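Local coordinates for protein transketolase (PDB 3L84) that belongs to the thiamine diphosphate-binding transketolase family and is found as an assembly of two copies of one chain, at residues R575-E580 with Y593-K598; F325-Y330 with A352-G357; D180-S185 with A238-A243. One frame throughout, in Å; residues are numbered along the deposited sequence.

Contact 1. Residues R575-E580 with Y593-K598; sequences RLLKGE and YKFCHK
Leu-577 meets Phe-595 in the close-packed half of this contact. One methyl of the leucine, CD1, does the touching. Leu-577 CD1 lies 4.0 Å from Phe-595 CD1 and equally close to the phenylalanine CB. The backbone oxygen of Phe-595 is also within 3.8 Å of Leu-577 CD1. The methyl therefore sits where the ring, its CB and the main chain come together. Phe-595 is buried. Its ring continues into an aromatic cluster with Phe-562, met edge-to-face, and Phe-565, both on helix 562-566. Leu-577 also rests on Phe-565 and on Leu-531 of strand 528-532.

Both segments belong to the Transketolase-like C-terminal domain. The first leaves helix 570-576 at Leu-577 and enters strand 580-584. The second leads into strand 598-600, which runs parallel to 580-584 at one side of the mixed sheet. Backbone bonds from His-597 and Lys-598 to Val-581 begin that pairing.

The other half is looser and faces solvent. The His-597 ring lies beside the backbone at Gly-579 and Glu-580, with CD2 3.6 Å from Glu-580 CA. Farther out, Glu-580 and Lys-598 both extend from their strand starts. Glu-580 has CG anti to the backbone N (chi1 -171°), and from there the extended chain carries the carboxylate out toward Lys-598. Glu-580 OE2 stops 4.0 Å from Lys-598 NZ, too far for a salt bridge. Two waters bridge them. One donates to Glu-580 OE2 at 2.6 Å and accepts from Lys-598 NZ at 2.8 Å. The second accepts from the same NZ and gives only a weak bond to Glu-580 OE1.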
loop_
_atom_site.group_PDB
_atom_site.type_symbol
_atom_site.label_atom_id
_atom_site.label_comp_id
_atom_site.label_asym_id
_atom_site.label_seq_id
_atom_site.Cartn_x
_atom_site.Cartn_y
_atom_site.Cartn_z
ATOM N N ARG A 575 30.477 -8.110 22.603
ATOM C CA ARG A 575 31.026 -9.435 22.410
ATOM C C ARG A 575 30.854 -9.892 20.966
ATOM O O ARG A 575 31.761 -10.484 20.388
ATOM C CB ARG A 575 30.404 -10.447 23.344
ATOM C CG ARG A 575 31.002 -11.815 23.122
ATOM C CD ARG A 575 31.012 -12.683 24.335
ATOM N NE ARG A 575 31.439 -14.017 23.947
ATOM C CZ ARG A 575 31.348 -15.075 24.731
ATOM N NH1 ARG A 575 30.870 -14.946 25.965
ATOM N NH2 ARG A 575 31.713 -16.265 24.266
ATOM N N LEU A 576 29.681 -9.640 20.383
ATOM C CA LEU A 576 29.442 -10.048 19.003
ATOM C C LEU A 576 30.272 -9.283 17.982
ATOM O O LEU A 576 30.824 -9.881 17.036
ATOM C CB LEU A 576 27.974 -9.880 18.625
ATOM C CG LEU A 576 27.068 -11.077 18.935
ATOM C CD1 LEU A 576 27.159 -11.573 20.390
ATOM C CD2 LEU A 576 25.635 -10.731 18.557
ATOM N N LEU A 577 30.324 -7.963 18.146
ATOM C CA LEU A 577 30.761 -7.059 17.099
ATOM C C LEU A 577 32.226 -6.681 17.276
ATOM O O LEU A 577 32.566 -5.605 17.802
ATOM C CB LEU A 577 29.847 -5.822 17.052
ATOM C CG LEU A 577 28.333 -6.121 16.853
ATOM C CD1 LEU A 577 27.506 -4.831 16.985
ATOM C CD2 LEU A 577 28.070 -6.830 15.526
ATOM N N LYS A 578 33.080 -7.548 16.773
ATOM C CA LYS A 578 34.519 -7.391 16.933
ATOM C C LYS A 578 35.199 -6.930 15.649
ATOM O O LYS A 578 34.805 -7.319 14.548
ATOM C CB LYS A 578 35.129 -8.726 17.330
ATOM C CG LYS A 578 34.711 -9.227 18.691
ATOM C CD LYS A 578 35.146 -8.319 19.792
ATOM C CE LYS A 578 34.925 -8.964 21.156
ATOM N NZ LYS A 578 35.257 -7.998 22.185
ATOM N N GLY A 579 36.222 -6.103 15.784
ATOM C CA GLY A 579 37.007 -5.676 14.635
ATOM C C GLY A 579 36.191 -4.849 13.679
ATOM O O GLY A 579 35.321 -4.070 14.105
ATOM N N GLU A 580 36.463 -5.002 12.389
ATOM C CA GLU A 580 35.693 -4.296 11.375
ATOM C C GLU A 580 34.486 -5.164 11.041
ATOM O O GLU A 580 34.602 -6.359 10.708
ATOM C CB GLU A 580 36.567 -4.071 10.160
ATOM C CG GLU A 580 35.964 -3.153 9.114
ATOM C CD GLU A 580 37.024 -2.634 8.153
ATOM O OE1 GLU A 580 37.286 -1.402 8.135
ATOM O OE2 GLU A 580 37.667 -3.463 7.471
ATOM N N TYR A 593 24.014 -0.061 9.141
ATOM C CA TYR A 593 25.101 0.782 9.646
ATOM C C TYR A 593 24.971 1.125 11.121
ATOM O O TYR A 593 25.934 1.582 11.708
ATOM C CB TYR A 593 25.193 2.061 8.812
ATOM C CG TYR A 593 25.809 1.917 7.426
ATOM C CD1 TYR A 593 27.192 1.708 7.284
ATOM C CD2 TYR A 593 25.049 1.948 6.300
ATOM C CE1 TYR A 593 27.777 1.594 6.023
ATOM C CE2 TYR A 593 25.637 1.831 5.033
ATOM C CZ TYR A 593 26.999 1.676 4.915
ATOM O OH TYR A 593 27.549 1.554 3.656
ATOM N N LYS A 594 23.825 0.881 11.772
ATOM C CA LYS A 594 23.732 0.996 13.219
ATOM C C LYS A 594 24.756 0.071 13.884
ATOM O O LYS A 594 25.319 0.427 14.927
ATOM C CB LYS A 594 22.318 0.707 13.684
ATOM C CG LYS A 594 22.133 0.857 15.146
ATOM C CD LYS A 594 20.679 0.836 15.568
ATOM C CE LYS A 594 20.568 0.962 17.092
ATOM N NZ LYS A 594 19.167 1.259 17.537
ATOM N N PHE A 595 25.007 -1.093 13.298
ATOM C CA PHE A 595 25.865 -2.112 13.891
ATOM C C PHE A 595 27.116 -2.400 13.109
ATOM O O PHE A 595 28.045 -2.983 13.674
ATOM C CB PHE A 595 25.084 -3.422 14.077
ATOM C CG PHE A 595 23.895 -3.282 14.936
ATOM C CD1 PHE A 595 24.060 -2.990 16.269
ATOM C CD2 PHE A 595 22.621 -3.469 14.433
ATOM C CE1 PHE A 595 22.964 -2.837 17.097
ATOM C CE2 PHE A 595 21.512 -3.325 15.279
ATOM C CZ PHE A 595 21.721 -3.007 16.598
ATOM N N CYS A 596 27.193 -1.983 11.853
ATOM C CA CYS A 596 28.245 -2.376 10.920
ATOM C C CYS A 596 29.044 -1.187 10.433
ATOM O O CYS A 596 28.519 -0.080 10.261
ATOM C CB CYS A 596 27.653 -3.059 9.704
ATOM S SG CYS A 596 26.667 -4.527 10.110
ATOM N N HIS A 597 30.340 -1.392 10.191
ATOM C CA HIS A 597 31.185 -0.388 9.565
ATOM C C HIS A 597 30.936 -0.309 8.080
ATOM O O HIS A 597 31.019 0.788 7.491
ATOM C CB HIS A 597 32.659 -0.683 9.804
ATOM C CG HIS A 597 33.022 -0.735 11.244
ATOM N ND1 HIS A 597 33.325 0.379 11.995
ATOM C CD2 HIS A 597 33.134 -1.793 12.073
ATOM C CE1 HIS A 597 33.608 0.001 13.234
ATOM N NE2 HIS A 597 33.506 -1.315 13.306
ATOM N N LYS A 598 30.694 -1.456 7.477
ATOM C CA LYS A 598 30.472 -1.558 6.047
ATOM C C LYS A 598 29.232 -2.404 5.807
ATOM O O LYS A 598 28.970 -3.310 6.582
ATOM C CB LYS A 598 31.652 -2.226 5.328
ATOM C CG LYS A 598 32.986 -1.488 5.432
ATOM C CD LYS A 598 34.064 -2.208 4.645
ATOM C CE LYS A 598 35.342 -1.452 4.744
ATOM N NZ LYS A 598 36.383 -2.172 3.907
HETATM O O HOH W 1 36.609 -4.537 5.378
HETATM O O HOH W 2 38.405 -0.502 5.026
#

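Contact 2. Residues F325-Y330 with A352-G357; sequences FNKIAY and AKNLEG
Asn-354 packs against Ile-328 and reaches Ala-329 through water. Its CB lies 3.9 Å from Ile-328 CG1. CG, set anti to its own carbonyl carbon (chi1 -81°), remains close to the same CG1. The amide then parts into two water bridges. OD1 accepts from a water at 2.9 Å, and that water takes the N-H of Ala-329. ND2 donates to a second water at 3.0 Å, which in turn donates to Ala-329 O. ND2 also bonds back to Val-350 O, one turn earlier in the helix. Both ends of the amide and both polar backbone atoms of Ala-329 are thus engaged.

Asn-354 is the last residue of helix 340-354, which leads into strand 358-362 of the parallel sheet in the pyrimidine binding domain. The facing segment opens with a type I beta turn, Phe-325 to Ile-328, in the loop between helices 314-321 and 340-354, so this loop folds back on the end of the helix that follows it.

Leu-355, the first residue to leave the helix, supplies the apolar side. Its CD1 meets the edge of the Phe-325 ring, near the ring plane, 4.0 Å from Phe-325 CE1. Ile-328 CD1 reaches the same methyl, and its side chain crosses that of Leu-355 at about a right angle. Phe-325 continues onto Leu-487 of helix 476-488. On the polar side, Lys-327 NZ makes a weak bond to Asn-354 O at 3.5 Å.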
loop_
_atom_site.group_PDB
_atom_site.type_symbol
_atom_site.label_atom_id
_atom_site.label_comp_id
_atom_site.label_asym_id
_atom_site.label_seq_id
_atom_site.Cartn_x
_atom_site.Cartn_y
_atom_site.Cartn_z
ATOM N N PHE A 325 1.137 -21.937 24.779
ATOM C CA PHE A 325 2.166 -21.947 23.746
ATOM C C PHE A 325 3.354 -22.802 24.146
ATOM O O PHE A 325 4.099 -23.269 23.294
ATOM C CB PHE A 325 2.618 -20.523 23.448
ATOM C CG PHE A 325 1.498 -19.608 23.038
ATOM C CD1 PHE A 325 0.650 -19.955 22.020
ATOM C CD2 PHE A 325 1.345 -18.347 23.619
ATOM C CE1 PHE A 325 -0.391 -19.134 21.630
ATOM C CE2 PHE A 325 0.308 -17.514 23.225
ATOM C CZ PHE A 325 -0.549 -17.914 22.222
ATOM N N ASN A 326 3.493 -23.041 25.448
ATOM C CA ASN A 326 4.647 -23.781 25.986
ATOM C C ASN A 326 4.629 -25.245 25.631
ATOM O O ASN A 326 5.684 -25.845 25.481
ATOM C CB ASN A 326 4.720 -23.676 27.517
ATOM C CG ASN A 326 5.065 -22.274 27.995
ATOM O OD1 ASN A 326 5.684 -21.496 27.266
ATOM N ND2 ASN A 326 4.659 -21.947 29.234
ATOM N N LYS A 327 3.437 -25.803 25.495
ATOM C CA LYS A 327 3.283 -27.243 25.286
ATOM C C LYS A 327 3.656 -27.699 23.877
ATOM O O LYS A 327 3.853 -28.882 23.661
ATOM C CB LYS A 327 1.842 -27.719 25.586
ATOM C CG LYS A 327 0.773 -27.142 24.683
ATOM C CD LYS A 327 -0.465 -28.050 24.443
ATOM C CE LYS A 327 -0.462 -28.532 22.957
ATOM N NZ LYS A 327 -1.799 -28.641 22.313
ATOM N N ILE A 328 3.779 -26.789 22.935
ATOM C CA ILE A 328 3.818 -27.120 21.514
ATOM C C ILE A 328 5.165 -27.751 21.163
ATOM O O ILE A 328 6.193 -27.174 21.450
ATOM C CB ILE A 328 3.547 -25.872 20.670
ATOM C CG1 ILE A 328 2.156 -25.303 20.985
ATOM C CG2 ILE A 328 3.706 -26.190 19.181
ATOM C CD1 ILE A 328 1.876 -23.972 20.312
ATOM N N ALA A 329 5.146 -28.933 20.560
ATOM C CA ALA A 329 6.372 -29.566 20.070
ATOM C C ALA A 329 6.498 -29.209 18.600
ATOM O O ALA A 329 5.739 -29.699 17.719
ATOM C CB ALA A 329 6.312 -31.085 20.271
ATOM N N TYR A 330 7.453 -28.354 18.331
ATOM C CA TYR A 330 7.703 -27.897 16.953
ATOM C C TYR A 330 8.521 -28.910 16.212
ATOM O O TYR A 330 9.123 -29.803 16.830
ATOM C CB TYR A 330 8.495 -26.604 16.982
ATOM C CG TYR A 330 7.721 -25.412 17.479
ATOM C CD1 TYR A 330 7.149 -24.526 16.597
ATOM C CD2 TYR A 330 7.583 -25.149 18.832
ATOM C CE1 TYR A 330 6.468 -23.408 17.037
ATOM C CE2 TYR A 330 6.886 -24.034 19.271
ATOM C CZ TYR A 330 6.332 -23.175 18.365
ATOM O OH TYR A 330 5.640 -22.037 18.773
ATOM N N ALA A 352 -1.529 -24.822 13.915
ATOM C CA ALA A 352 -2.963 -25.011 13.676
ATOM C C ALA A 352 -3.454 -26.274 14.360
ATOM O O ALA A 352 -4.609 -26.298 14.801
ATOM C CB ALA A 352 -3.234 -25.053 12.168
ATOM N N LYS A 353 -2.639 -27.323 14.441
ATOM C CA LYS A 353 -3.038 -28.562 15.115
ATOM C C LYS A 353 -3.138 -28.377 16.611
ATOM O O LYS A 353 -3.995 -29.019 17.253
ATOM C CB LYS A 353 -2.043 -29.679 14.810
ATOM C CG LYS A 353 -2.168 -30.157 13.405
ATOM C CD LYS A 353 -1.155 -31.238 13.094
ATOM C CE LYS A 353 -0.510 -31.011 11.721
ATOM N NZ LYS A 353 1.018 -31.007 11.740
ATOM N N ASN A 354 -2.283 -27.548 17.192
ATOM C CA ASN A 354 -2.186 -27.360 18.644
ATOM C C ASN A 354 -3.084 -26.256 19.186
ATOM O O ASN A 354 -3.394 -26.264 20.373
ATOM C CB ASN A 354 -0.739 -27.047 19.064
ATOM C CG ASN A 354 0.144 -28.283 19.173
ATOM O OD1 ASN A 354 0.221 -28.921 20.227
ATOM N ND2 ASN A 354 0.796 -28.642 18.094
ATOM N N LEU A 355 -3.526 -25.337 18.334
ATOM C CA LEU A 355 -4.224 -24.141 18.782
ATOM C C LEU A 355 -5.537 -24.044 18.030
ATOM O O LEU A 355 -5.561 -23.745 16.826
ATOM C CB LEU A 355 -3.363 -22.901 18.532
ATOM C CG LEU A 355 -2.047 -22.828 19.303
ATOM C CD1 LEU A 355 -1.153 -21.757 18.737
ATOM C CD2 LEU A 355 -2.236 -22.636 20.808
ATOM N N GLU A 356 -6.650 -24.263 18.722
ATOM C CA GLU A 356 -7.939 -24.266 18.059
ATOM C C GLU A 356 -8.320 -22.924 17.434
ATOM O O GLU A 356 -9.105 -22.888 16.491
ATOM C CB GLU A 356 -9.013 -24.759 19.035
ATOM C CG GLU A 356 -8.915 -26.264 19.301
ATOM C CD GLU A 356 -9.507 -26.703 20.622
ATOM O OE1 GLU A 356 -9.132 -26.121 21.645
ATOM O OE2 GLU A 356 -10.342 -27.658 20.650
ATOM N N GLY A 357 -7.750 -21.826 17.925
ATOM C CA GLY A 357 -8.015 -20.523 17.383
ATOM C C GLY A 357 -7.009 -19.998 16.366
ATOM O O GLY A 357 -7.163 -18.863 15.905
HETATM O O HOH W 3 2.584 -30.481 20.720
HETATM O O HOH W 4 3.077 -30.651 17.948
#

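Contact 3. Residues D180-S185 with A238-A243; sequences DSNNIS and AKTTIA
Asp-180 and Ser-181 pair in parallel with Ala-238 and Lys-239, and the ladder closes with Ser-181 N donating to Ala-238 O (2.9 Å) and Thr-240 N donating to Ser-181 O (3.0 Å). Beyond the ladder, Asn-182 CA brings a C-H to Thr-240 O at 3.3 Å.

Asp-180 and Ala-238 share one face of the sheet, toward helix 30-42. Asp-180 has CG anti to its backbone N (chi1 -179°), which places the carboxylate where it can meet Thr-240. Its OD1 is modelled 2.3 Å from Thr-240 OG1, a hydrogen bond from the threonine whose length is doubtful. One water joins three side chains. It donates to Asp-180 OD2 and to Thr-240 OG1, and accepts from Asn-182 ND2 at 3.0 Å. Asn-182 ND2 also packs against Ile-242, 3.7 Å from its CB. The other end of the amide turns back: in the modelled conformer of Ile-184, Asn-182 OD1 accepts from Ile-184 N (3.2 Å), an Asx turn. A second water links Asn-182 O to Ile-242 N.

Past the turn, Ser-185 OG bonds Asp-364 of the second subunit. The segments take in the ends of neighbouring strands 175-181 and 234-239, in the parallel sheet of the thiamine diphosphate binding domain, and the loops that follow. Asn-182 and Asn-183 fall where the GDG...NN signature of thiamine diphosphate enzymes ends, a region that in relatives helps hold the diphosphate and its metal, and probably does so here.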
loop_
_atom_site.group_PDB
_atom_site.type_symbol
_atom_site.label_atom_id
_atom_site.label_comp_id
_atom_site.label_asym_id
_atom_site.label_seq_id
_atom_site.Cartn_x
_atom_site.Cartn_y
_atom_site.Cartn_z
ATOM N N ASP A 180 -22.851 7.193 5.378
ATOM C CA ASP A 180 -23.231 8.581 5.562
ATOM C C ASP A 180 -23.050 9.302 4.243
ATOM O O ASP A 180 -21.950 9.756 3.883
ATOM C CB ASP A 180 -22.323 9.211 6.636
ATOM C CG ASP A 180 -22.666 10.649 6.895
ATOM O OD1 ASP A 180 -23.763 11.033 6.427
ATOM O OD2 ASP A 180 -21.856 11.367 7.514
ATOM N N SER A 181 -24.138 9.391 3.499
ATOM C CA SER A 181 -24.125 10.018 2.185
ATOM C C SER A 181 -24.508 11.490 2.330
ATOM O O SER A 181 -25.686 11.839 2.332
ATOM C CB SER A 181 -25.087 9.288 1.266
ATOM O OG SER A 181 -25.058 9.866 -0.013
ATOM N N ASN A 182 -23.498 12.343 2.503
ATOM C CA ASN A 182 -23.695 13.773 2.760
ATOM C C ASN A 182 -23.250 14.704 1.629
ATOM O O ASN A 182 -23.309 15.925 1.780
ATOM C CB ASN A 182 -23.081 14.166 4.110
ATOM C CG ASN A 182 -21.592 14.047 4.153
ATOM O OD1 ASN A 182 -20.934 13.836 3.121
ATOM N ND2 ASN A 182 -21.013 14.153 5.378
ATOM N N ASN A 183 -22.862 14.103 0.500
ATOM C CA ASN A 183 -22.610 14.872 -0.733
ATOM C C ASN A 183 -21.309 15.675 -0.677
ATOM O O ASN A 183 -21.072 16.435 -1.600
ATOM C CB ASN A 183 -23.792 15.834 -1.040
ATOM C CG ASN A 183 -23.875 16.246 -2.521
ATOM O OD1 ASN A 183 -24.201 17.398 -2.850
ATOM N ND2 ASN A 183 -23.574 15.310 -3.406
ATOM N N ILE A 184 -20.510 15.547 0.396
ATOM C CA ILE A 184 -19.337 16.386 0.631
ATOM C C ILE A 184 -18.079 15.524 0.784
ATOM O O ILE A 184 -18.140 14.452 1.367
ATOM C CB ILE A 184 -19.576 17.263 1.914
ATOM C CG1 ILE A 184 -20.675 18.298 1.645
ATOM C CG2 ILE A 184 -18.306 17.964 2.375
ATOM C CD1 ILE A 184 -20.337 19.261 0.540
ATOM N N SER A 185 -16.961 16.024 0.273
ATOM C CA SER A 185 -15.647 15.530 0.674
ATOM C C SER A 185 -14.746 16.748 0.915
ATOM O O SER A 185 -15.204 17.898 0.930
ATOM C CB SER A 185 -15.065 14.524 -0.328
ATOM O OG SER A 185 -14.632 15.156 -1.486
ATOM N N ALA A 238 -27.622 6.274 3.970
ATOM C CA ALA A 238 -28.349 7.258 4.775
ATOM C C ALA A 238 -28.016 8.651 4.287
ATOM O O ALA A 238 -26.872 9.093 4.399
ATOM C CB ALA A 238 -28.010 7.083 6.233
ATOM N N LYS A 239 -28.972 9.320 3.656
ATOM C CA LYS A 239 -28.733 10.678 3.186
ATOM C C LYS A 239 -28.756 11.636 4.369
ATOM O O LYS A 239 -29.743 11.698 5.095
ATOM C CB LYS A 239 -29.781 11.057 2.164
ATOM C CG LYS A 239 -29.477 12.365 1.464
ATOM C CD LYS A 239 -30.310 12.537 0.193
ATOM C CE LYS A 239 -30.039 13.888 -0.438
ATOM N NZ LYS A 239 -30.329 14.998 0.525
ATOM N N THR A 240 -27.671 12.376 4.576
ATOM C CA THR A 240 -27.561 13.277 5.719
ATOM C C THR A 240 -27.038 14.621 5.242
ATOM O O THR A 240 -26.582 14.813 4.090
ATOM C CB THR A 240 -26.622 12.769 6.832
ATOM O OG1 THR A 240 -25.288 12.813 6.337
ATOM C CG2 THR A 240 -26.971 11.406 7.268
ATOM N N THR A 241 -27.220 15.602 6.124
ATOM C CA THR A 241 -26.690 16.939 5.950
ATOM C C THR A 241 -25.478 17.051 6.878
ATOM O O THR A 241 -25.606 16.904 8.096
ATOM C CB THR A 241 -27.738 17.978 6.322
ATOM O OG1 THR A 241 -28.837 17.883 5.385
ATOM C CG2 THR A 241 -27.153 19.369 6.281
ATOM N N ILE A 242 -24.304 17.306 6.329
ATOM C CA ILE A 242 -23.144 17.498 7.183
ATOM C C ILE A 242 -23.409 18.736 8.061
ATOM O O ILE A 242 -24.026 19.696 7.637
ATOM C CB ILE A 242 -21.824 17.608 6.405
ATOM C CG1 ILE A 242 -20.645 17.374 7.358
ATOM C CG2 ILE A 242 -21.682 18.940 5.637
ATOM C CD1 ILE A 242 -19.294 17.318 6.647
ATOM N N ALA A 243 -23.011 18.633 9.323
ATOM C CA ALA A 243 -23.239 19.709 10.295
ATOM C C ALA A 243 -24.732 20.009 10.492
ATOM O O ALA A 243 -25.143 21.128 10.792
ATOM C CB ALA A 243 -22.444 20.960 9.925
HETATM O O HOH W 5 -22.825 13.859 7.688
HETATM O O HOH W 6 -24.274 17.798 3.439
#

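How the contacts relate
Along the chain contact 3 comes first, then contact 2, then contact 1, each complete before the next begins. Contact 3 belongs to the five-stranded parallel sheet of the thiamine diphosphate binding domain. Contact 2 lies by the helix that leads into the six-stranded parallel sheet of the pyrimidine binding domain, and contact 1 by the mixed sheet of the C-terminal domain. They share no sheet and none touches another. Centres of contacts 1 and 2 are 38 Å apart, of 2 and 3 49 Å, and of 1 and 3 58 Å. Contact 3 lies across the chain's centre from the other two. Each contact therefore packs a different region of the subunit locally.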